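Local coordinates for integron gene cassette protein HFX_CASS3 (PDB 3FYN) that is of unknown function but belongs to the GNAT acetyltransferase family, and so probably transfers an acetyl group from acetyl-CoA to an unidentified acceptor, at residues G32-L37 and A56-F61; Y45-F50 and D105-P110. All blocks are in the same frame, centred on the assembly; numbering follows the deposited sequence. Where two conformers were deposited one is given.

Contact 1: G32-L37 and A56-F61; sequences GDVPVL and AAIRAF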
ATOM      1  N   GLY A  32      -4.606 -16.402  19.032  1.00 16.82           N
ATOM      2  CA  GLY A  32      -4.433 -17.829  19.241  1.00 17.67           C
ATOM      3  C   GLY A  32      -4.214 -18.601  17.952  1.00 15.89           C
ATOM      4  O   GLY A  32      -3.815 -19.769  17.971  1.00 17.50           O
ATOM      5  N   ASP A  33      -4.477 -17.950  16.824  1.00 14.77           N
ATOM      6  CA  ASP A  33      -4.327 -18.585  15.517  1.00 12.37           C
ATOM      7  C   ASP A  33      -2.919 -18.469  14.954  1.00 11.97           C
ATOM      8  O   ASP A  33      -2.636 -19.004  13.875  1.00 11.73           O
ATOM      9  CB  ASP A  33      -5.298 -17.964  14.512  1.00 12.02           C
ATOM     10  CG  ASP A  33      -6.744 -18.318  14.794  1.00 14.19           C
ATOM     11  OD1 ASP A  33      -7.039 -19.502  15.083  1.00 16.86           O
ATOM     12  OD2 ASP A  33      -7.595 -17.411  14.700  1.00 14.54           O
ATOM     13  N   VAL A  34      -2.044 -17.757  15.655  1.00 14.68           N
ATOM     14  CA  VAL A  34      -0.705 -17.510  15.119  1.00 13.84           C
ATOM     15  C   VAL A  34       0.046 -18.802  14.760  1.00 13.58           C
ATOM     16  O   VAL A  34       0.643 -18.891  13.692  1.00 13.27           O
ATOM     17  CB  VAL A  34       0.139 -16.596  16.040  1.00 15.88           C
ATOM     18  CG1 VAL A  34       1.614 -16.606  15.614  1.00 18.93           C
ATOM     19  CG2 VAL A  34      -0.413 -15.174  16.014  1.00 17.33           C
ATOM     20  N   PRO A  35       0.008 -19.817  15.637  1.00 14.13           N
ATOM     21  CA  PRO A  35       0.720 -21.035  15.238  1.00 14.83           C
ATOM     22  C   PRO A  35       0.223 -21.629  13.916  1.00 14.28           C
ATOM     23  O   PRO A  35       1.042 -22.066  13.106  1.00 15.99           O
ATOM     24  CB  PRO A  35       0.459 -21.987  16.408  1.00 16.07           C
ATOM     25  CG  PRO A  35       0.329 -21.070  17.587  1.00 17.80           C
ATOM     26  CD  PRO A  35      -0.407 -19.861  17.050  1.00 15.92           C
ATOM     27  N   VAL A  36      -1.090 -21.650  13.700  1.00 12.98           N
ATOM     28  CA  VAL A  36      -1.628 -22.168  12.447  1.00 12.99           C
ATOM     29  C   VAL A  36      -1.310 -21.238  11.268  1.00 12.87           C
ATOM     30  O   VAL A  36      -0.978 -21.701  10.174  1.00 12.24           O
ATOM     31  CB  VAL A  36      -3.145 -22.461  12.551  1.00 13.24           C
ATOM     32  CG1 VAL A  36      -3.764 -22.588  11.168  1.00 14.72           C
ATOM     33  CG2 VAL A  36      -3.386 -23.737  13.361  1.00 14.37           C
ATOM     34  N   LEU A  37      -1.384 -19.927  11.493  1.00 12.44           N
ATOM     35  CA  LEU A  37      -1.039 -18.968  10.445  1.00 10.67           C
ATOM     36  C   LEU A  37       0.409 -19.137   9.991  1.00 11.09           C
ATOM     37  O   LEU A  37       0.713 -19.085   8.798  1.00 11.11           O
ATOM     38  CB  LEU A  37      -1.279 -17.533  10.919  1.00 10.12           C
ATOM     39  CG  LEU A  37      -2.761 -17.146  10.955  1.00 10.65           C
ATOM     40  CD1 LEU A  37      -2.979 -15.895  11.813  1.00 12.83           C
ATOM     41  CD2 LEU A  37      -3.306 -16.958   9.531  1.00 10.78           C
ATOM     42  N   ALA A  56      10.415 -14.741  12.318  1.00 13.74           N
ATOM     43  CA  ALA A  56       9.991 -13.630  11.470  1.00 14.73           C
ATOM     44  C   ALA A  56       8.498 -13.715  11.162  1.00 13.75           C
ATOM     45  O   ALA A  56       7.796 -12.702  11.150  1.00 15.28           O
ATOM     46  CB  ALA A  56      10.803 -13.598  10.174  1.00 16.26           C
ATOM     47  N   ALA A  57       8.018 -14.927  10.909  1.00 12.07           N
ATOM     48  CA  ALA A  57       6.603 -15.135  10.632  1.00 13.47           C
ATOM     49  C   ALA A  57       5.749 -14.793  11.852  1.00 12.74           C
ATOM     50  O   ALA A  57       4.735 -14.102  11.736  1.00 12.79           O
ATOM     51  CB  ALA A  57       6.357 -16.562  10.183  1.00 14.43           C
ATOM     52  N   ILE A  58       6.163 -15.279  13.019  1.00 10.98           N
ATOM     53  CA  ILE A  58       5.460 -14.983  14.262  1.00 12.83           C
ATOM     54  C   ILE A  58       5.401 -13.476  14.476  1.00 14.69           C
ATOM     55  O   ILE A  58       4.340 -12.910  14.762  1.00 14.29           O
ATOM     56  CB  ILE A  58       6.152 -15.646  15.476  1.00 13.83           C
ATOM     57  CG1 ILE A  58       6.018 -17.174  15.401  1.00 14.09           C
ATOM     58  CG2 ILE A  58       5.563 -15.125  16.779  1.00 15.72           C
ATOM     59  CD1 ILE A  58       6.807 -17.918  16.461  1.00 15.80           C
ATOM     60  N   ARG A  59       6.550 -12.830  14.327  1.00 15.74           N
ATOM     61  CA  ARG A  59       6.647 -11.388  14.507  1.00 16.97           C
ATOM     62  C   ARG A  59       5.658 -10.641  13.608  1.00 16.29           C
ATOM     63  O   ARG A  59       4.942  -9.743  14.065  1.00 15.43           O
ATOM     64  CB  ARG A  59       8.086 -10.923  14.241  1.00 19.60           C
ATOM     65  CG  ARG A  59       8.447  -9.612  14.869  1.00 24.33           C
ATOM     66  CD  ARG A  59       9.967  -9.468  14.982  1.00 21.17           C
ATOM     67  NE  ARG A  59      10.674  -9.703  13.723  1.00 24.49           N
ATOM     68  CZ  ARG A  59      11.520 -10.709  13.500  1.00 23.26           C
ATOM     69  NH1 ARG A  59      11.783 -11.598  14.448  1.00 22.87           N
ATOM     70  NH2 ARG A  59      12.117 -10.822  12.321  1.00 23.59           N
ATOM     71  N   ALA A  60       5.611 -11.024  12.337  1.00 14.06           N
ATOM     72  CA  ALA A  60       4.758 -10.349  11.364  1.00 14.41           C
ATOM     73  C   ALA A  60       3.274 -10.515  11.682  1.00 13.57           C
ATOM     74  O   ALA A  60       2.522  -9.536  11.696  1.00 14.53           O
ATOM     75  CB  ALA A  60       5.063 -10.838   9.950  1.00 15.51           C
ATOM     76  N   PHE A  61       2.847 -11.748  11.942  1.00 10.96           N
ATOM     77  CA  PHE A  61       1.436 -11.984  12.230  1.00 11.50           C
ATOM     78  C   PHE A  61       1.028 -11.285  13.523  1.00 12.86           C
ATOM     79  O   PHE A  61      -0.046 -10.702  13.605  1.00 12.47           O
ATOM     80  CB  PHE A  61       1.114 -13.481  12.297  1.00 11.58           C
ATOM     81  CG  PHE A  61       0.975 -14.140  10.949  1.00 11.40           C
ATOM     82  CD1 PHE A  61      -0.017 -13.743  10.066  1.00 13.26           C
ATOM     83  CD2 PHE A  61       1.810 -15.187  10.587  1.00 11.83           C
ATOM     84  CE1 PHE A  61      -0.152 -14.355   8.826  1.00 13.02           C
ATOM     85  CE2 PHE A  61       1.685 -15.802   9.350  1.00 11.36           C
ATOM     86  CZ  PHE A  61       0.691 -15.392   8.471  1.00 12.11           C
TER

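Contact 2: Y45-F50 and D105-P110; sequences YQEAGF and DFFVRP. With MG (magnesium ion), chain B.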
ATOM      1  N   TYR A  45       5.124 -20.603   1.431  1.00 16.65           N
ATOM      2  CA  TYR A  45       6.500 -20.330   1.040  1.00 17.53           C
ATOM      3  C   TYR A  45       7.238 -21.555   0.500  1.00 19.36           C
ATOM      4  O   TYR A  45       7.997 -21.453  -0.471  1.00 19.83           O
ATOM      5  CB  TYR A  45       7.264 -19.674   2.192  1.00 16.29           C
ATOM      6  CG  TYR A  45       7.111 -18.176   2.164  1.00 15.54           C
ATOM      7  CD1 TYR A  45       5.855 -17.588   2.252  1.00 14.92           C
ATOM      8  CD2 TYR A  45       8.210 -17.348   1.990  1.00 17.64           C
ATOM      9  CE1 TYR A  45       5.702 -16.217   2.202  1.00 14.63           C
ATOM     10  CE2 TYR A  45       8.066 -15.973   1.938  1.00 17.86           C
ATOM     11  CZ  TYR A  45       6.809 -15.415   2.046  1.00 15.00           C
ATOM     12  OH  TYR A  45       6.650 -14.051   1.991  1.00 16.75           O
ATOM     13  N   GLN A  46       7.019 -22.709   1.118  0.51 21.73           N
ATOM     14  CA  GLN A  46       7.680 -23.929   0.667  0.51 25.68           C
ATOM     15  C   GLN A  46       7.245 -24.289  -0.750  0.51 26.65           C
ATOM     16  O   GLN A  46       8.041 -24.791  -1.543  0.51 27.11           O
ATOM     17  CB  GLN A  46       7.405 -25.090   1.624  0.51 30.42           C
ATOM     18  CG  GLN A  46       8.172 -26.359   1.287  0.51 35.71           C
ATOM     19  CD  GLN A  46       8.177 -27.356   2.429  0.51 40.87           C
ATOM     20  OE1 GLN A  46       7.449 -27.198   3.409  0.51 43.49           O
ATOM     21  NE2 GLN A  46       9.004 -28.389   2.310  0.51 42.31           N
ATOM     22  N   GLU A  47       5.982 -24.019  -1.068  1.00 27.74           N
ATOM     23  CA  GLU A  47       5.456 -24.297  -2.401  1.00 29.82           C
ATOM     24  C   GLU A  47       6.182 -23.467  -3.455  1.00 32.79           C
ATOM     25  O   GLU A  47       6.294 -23.876  -4.613  1.00 34.13           O
ATOM     26  CB  GLU A  47       3.944 -24.037  -2.462  1.00 30.30           C
ATOM     27  CG  GLU A  47       3.301 -24.474  -3.775  1.00 32.30           C
ATOM     28  CD  GLU A  47       1.783 -24.397  -3.755  1.00 32.68           C
ATOM     29  OE1 GLU A  47       1.219 -23.888  -2.766  1.00 30.17           O
ATOM     30  OE2 GLU A  47       1.152 -24.846  -4.737  1.00 34.80           O
ATOM     31  N   ALA A  48       6.677 -22.303  -3.046  1.00 33.21           N
ATOM     32  CA  ALA A  48       7.420 -21.428  -3.944  1.00 34.40           C
ATOM     33  C   ALA A  48       8.918 -21.726  -3.892  1.00 35.29           C
ATOM     34  O   ALA A  48       9.704 -21.130  -4.628  1.00 37.28           O
ATOM     35  CB  ALA A  48       7.154 -19.970  -3.606  1.00 35.40           C
ATOM     36  N   GLY A  49       9.305 -22.651  -3.019  1.00 33.60           N
ATOM     37  CA  GLY A  49      10.694 -23.058  -2.896  1.00 32.86           C
ATOM     38  C   GLY A  49      11.486 -22.234  -1.898  1.00 32.43           C
ATOM     39  O   GLY A  49      12.717 -22.227  -1.925  1.00 33.07           O
ATOM     40  N   PHE A  50      10.781 -21.539  -1.009  1.00 30.85           N
ATOM     41  CA  PHE A  50      11.437 -20.697  -0.015  1.00 30.24           C
ATOM     42  C   PHE A  50      11.324 -21.278   1.386  1.00 28.98           C
ATOM     43  O   PHE A  50      10.348 -21.952   1.720  1.00 28.60           O
ATOM     44  CB  PHE A  50      10.846 -19.284  -0.017  1.00 31.63           C
ATOM     45  CG  PHE A  50      10.819 -18.636  -1.371  1.00 34.74           C
ATOM     46  CD1 PHE A  50      11.912 -18.713  -2.216  1.00 35.78           C
ATOM     47  CD2 PHE A  50       9.703 -17.930  -1.789  1.00 36.45           C
ATOM     48  CE1 PHE A  50      11.885 -18.112  -3.462  1.00 36.42           C
ATOM     49  CE2 PHE A  50       9.671 -17.324  -3.030  1.00 37.71           C
ATOM     50  CZ  PHE A  50      10.763 -17.416  -3.868  1.00 36.98           C
ATOM     51  N   ASP A 105      -1.482 -11.107   1.221  1.00 11.22           N
ATOM     52  CA  ASP A 105      -1.097 -12.504   1.062  1.00 12.11           C
ATOM     53  C   ASP A 105      -2.371 -13.330   1.019  1.00 12.70           C
ATOM     54  O   ASP A 105      -3.386 -12.950   1.600  1.00 14.12           O
ATOM     55  CB  ASP A 105      -0.184 -12.979   2.195  1.00 13.53           C
ATOM     56  CG  ASP A 105       1.280 -13.032   1.780  1.00 15.84           C
ATOM     57  OD1 ASP A 105       1.542 -13.084   0.559  1.00 17.07           O
ATOM     58  OD2 ASP A 105       2.164 -13.036   2.662  1.00 16.02           O
ATOM     59  N   PHE A 106      -2.315 -14.455   0.324  1.00 11.35           N
ATOM     60  CA  PHE A 106      -3.511 -15.230   0.041  1.00 11.70           C
ATOM     61  C   PHE A 106      -3.061 -16.636  -0.301  1.00 10.89           C
ATOM     62  O   PHE A 106      -2.346 -16.851  -1.280  1.00 13.87           O
ATOM     63  CB  PHE A 106      -4.250 -14.571  -1.131  1.00 13.80           C
ATOM     64  CG  PHE A 106      -5.542 -15.234  -1.516  1.00 15.24           C
ATOM     65  CD1 PHE A 106      -6.250 -16.018  -0.619  1.00 15.28           C
ATOM     66  CD2 PHE A 106      -6.074 -15.026  -2.782  1.00 17.76           C
ATOM     67  CE1 PHE A 106      -7.449 -16.599  -0.989  1.00 20.18           C
ATOM     68  CE2 PHE A 106      -7.269 -15.603  -3.154  1.00 20.80           C
ATOM     69  CZ  PHE A 106      -7.958 -16.391  -2.258  1.00 21.02           C
ATOM     70  N   PHE A 107      -3.470 -17.594   0.521  1.00 11.38           N
ATOM     71  CA  PHE A 107      -3.050 -18.978   0.345  1.00 12.42           C
ATOM     72  C   PHE A 107      -4.188 -19.931   0.658  1.00 13.03           C
ATOM     73  O   PHE A 107      -4.835 -19.823   1.700  1.00 13.95           O
ATOM     74  CB  PHE A 107      -1.860 -19.288   1.255  1.00 11.97           C
ATOM     75  CG  PHE A 107      -1.412 -20.733   1.219  1.00 13.30           C
ATOM     76  CD1 PHE A 107      -0.838 -21.269   0.075  1.00 15.86           C
ATOM     77  CD2 PHE A 107      -1.543 -21.546   2.340  1.00 13.30           C
ATOM     78  CE1 PHE A 107      -0.405 -22.592   0.044  1.00 15.71           C
ATOM     79  CE2 PHE A 107      -1.117 -22.871   2.311  1.00 14.75           C
ATOM     80  CZ  PHE A 107      -0.548 -23.389   1.164  1.00 16.66           C
ATOM     81  N   VAL A 108      -4.423 -20.861  -0.259  1.00 11.45           N
ATOM     82  CA  VAL A 108      -5.298 -21.996  -0.007  1.00 12.57           C
ATOM     83  C   VAL A 108      -4.475 -23.257  -0.255  1.00 13.34           C
ATOM     84  O   VAL A 108      -3.808 -23.357  -1.280  1.00 13.84           O
ATOM     85  CB  VAL A 108      -6.514 -21.985  -0.952  1.00 14.31           C
ATOM     86  CG1 VAL A 108      -7.346 -23.254  -0.772  1.00 13.97           C
ATOM     87  CG2 VAL A 108      -7.361 -20.743  -0.708  1.00 15.88           C
ATOM     88  N   ARG A 109      -4.500 -24.202   0.682  1.00 13.51           N
ATOM     89  CA  ARG A 109      -3.759 -25.449   0.523  1.00 15.66           C
ATOM     90  C   ARG A 109      -4.128 -26.108  -0.800  1.00 15.12           C
ATOM     91  O   ARG A 109      -5.283 -26.072  -1.208  1.00 15.39           O
ATOM     92  CB  ARG A 109      -4.071 -26.408   1.676  1.00 14.83           C
ATOM     93  CG  ARG A 109      -3.277 -26.138   2.936  1.00 18.68           C
ATOM     94  CD  ARG A 109      -3.667 -27.085   4.057  1.00 22.30           C
ATOM     95  NE  ARG A 109      -2.717 -27.016   5.162  1.00 25.84           N
ATOM     96  CZ  ARG A 109      -3.006 -27.305   6.427  1.00 28.51           C
ATOM     97  NH1 ARG A 109      -4.235 -27.680   6.763  1.00 27.27           N
ATOM     98  NH2 ARG A 109      -2.062 -27.207   7.361  1.00 29.56           N
ATOM     99  N   PRO A 110      -3.144 -26.721  -1.473  1.00 14.33           N
ATOM    100  CA  PRO A 110      -3.392 -27.340  -2.781  1.00 16.46           C
ATOM    101  C   PRO A 110      -4.638 -28.234  -2.800  1.00 18.50           C
ATOM    102  O   PRO A 110      -5.449 -28.117  -3.723  1.00 18.59           O
ATOM    103  CB  PRO A 110      -2.121 -28.158  -3.021  1.00 18.01           C
ATOM    104  CG  PRO A 110      -1.047 -27.375  -2.294  1.00 19.44           C
ATOM    105  CD  PRO A 110      -1.727 -26.807  -1.069  1.00 16.94           C
TER
HETATM  106 MG    MG B 201       3.407 -12.681  -0.591  1.00 23.33          MG
HETATM  107  O   HOH W   1       4.425 -12.488   1.522  1.00 18.19           O
HETATM  108  O   HOH W   2       3.997 -14.983  -0.645  1.00 25.98           O
HETATM  109  O   HOH W   3       5.201 -12.071  -1.827  1.00 23.09           O
HETATM  110  O   HOH W   4       2.626 -10.545  -0.522  1.00 24.31           O
HETATM  111  O   HOH W   5       2.202 -12.941  -2.644  1.00 24.52           O

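Contact 1: G32-L37 and A56-F61
Val34, in the first turn of helix 34-47, reaches helix 54-66 with both of its methyls. CG1 of Val34 lies 4.4 Å from CG2 of Ile58, and CG2 of Val34 the same distance from CB of Phe61, so the branched side chain spans one turn of the opposite helix at a loose van der Waals distance. The backbones come nearest here, with 6.6 Å between CA of Val34 and CA of Phe61. In the GNAT fold two helices follow the first strand, and this contact joins the start of the first to the first half of the second, packed on strand 71-78. Leu37, whose N-H is bonded to the carbonyl O of Asp33, then lays its CB over the centre of the Phe61 ring, 3.7 Å from the centroid and 8° off the normal, a CH-pi contact. The Phe61 side chain, CG anti to its carbonyl carbon (chi1 -79°), presents that face to Leu37, while CE2 of Phe61 also meets the carbonyl O of Leu37 at 3.5 Å. Ile73 touches both residues, and Met94 of the second subunit also packs on Phe61. Replacing Phe61 with alanine would probably deprive Leu37 CB of its aromatic platform and open a gap between the helices and Ile73.

Contact 2: Y45-F50 and D105-P110
Glu47 and Phe107 meet where the end of helix 34-47 faces strand 98-108. OE1 of Glu47 comes up to the edge of the Phe107 ring, near its plane and 3.5 Å from CE1, with carboxylate and ring planes 81° apart. The oxygen thus faces the electropositive rim of the ring. An extended glutamate chain, CG anti to the backbone N (chi1 -173°), carries the carboxylate across the gap. There Pro110 borders it too, its CG lying 4.1 Å from OE2 of Glu47. The main polar partner of the carboxylate is Arg113, which forms a salt bridge to OE1 and also binds the carbonyl O of Val108.

At the other end of the contact a magnesium ion and its water link the segments. OD1 of Asp105 binds the magnesium at 2.2 Å, and five waters complete a six-ligand shell. One of these waters donates a 2.6 Å hydrogen bond to OD2 of Asp105 and is also hydrogen-bonded to OH of Tyr45, at 2.8 Å. The water lies at the edge of the tyrosine ring, in its plane, and by this bond Tyr45 becomes a second-shell neighbour of the metal. In the GNAT fold, strand 98-108 leads into the pyrophosphate-binding loop; the sequence from Arg113 on fits the R/Q-x-x-G-x-G/A signature, so that loop and helix 117-131 probably bind acetyl-CoA.

Farther out, helix 34-47 closes in a Schellman motif at Gly49, whose phi is positive, with Phe50 N bound to Tyr45 O at 2.8 Å and Gly49 N to Gln46 O at 2.9 Å. Phe44 meets the Phe107 ring, and backbone hydrogen bonds between Asp105 and Val87 and between Phe107 and Tyr85 fix the strand against strand 81-93.

Helix 34-47 is common to both contacts: contact 1 uses its first turn and contact 2 its last. Their centres are 15 Å apart and their nearest atoms about 6 Å apart, so they do not touch. Along the chain the segments alternate, 32-37, 45-50, 56-61 and 105-110, and the contacts therefore cross. Contact 1 pairs the helix with its neighbour, helix 54-66, whereas contact 2 pairs it with strand 98-108 of the mixed sheet. The one helix is thus held at its start by another helix and at its end against the sheet. Met94 of the second subunit reaches both contacts, so both border directly on that subunit.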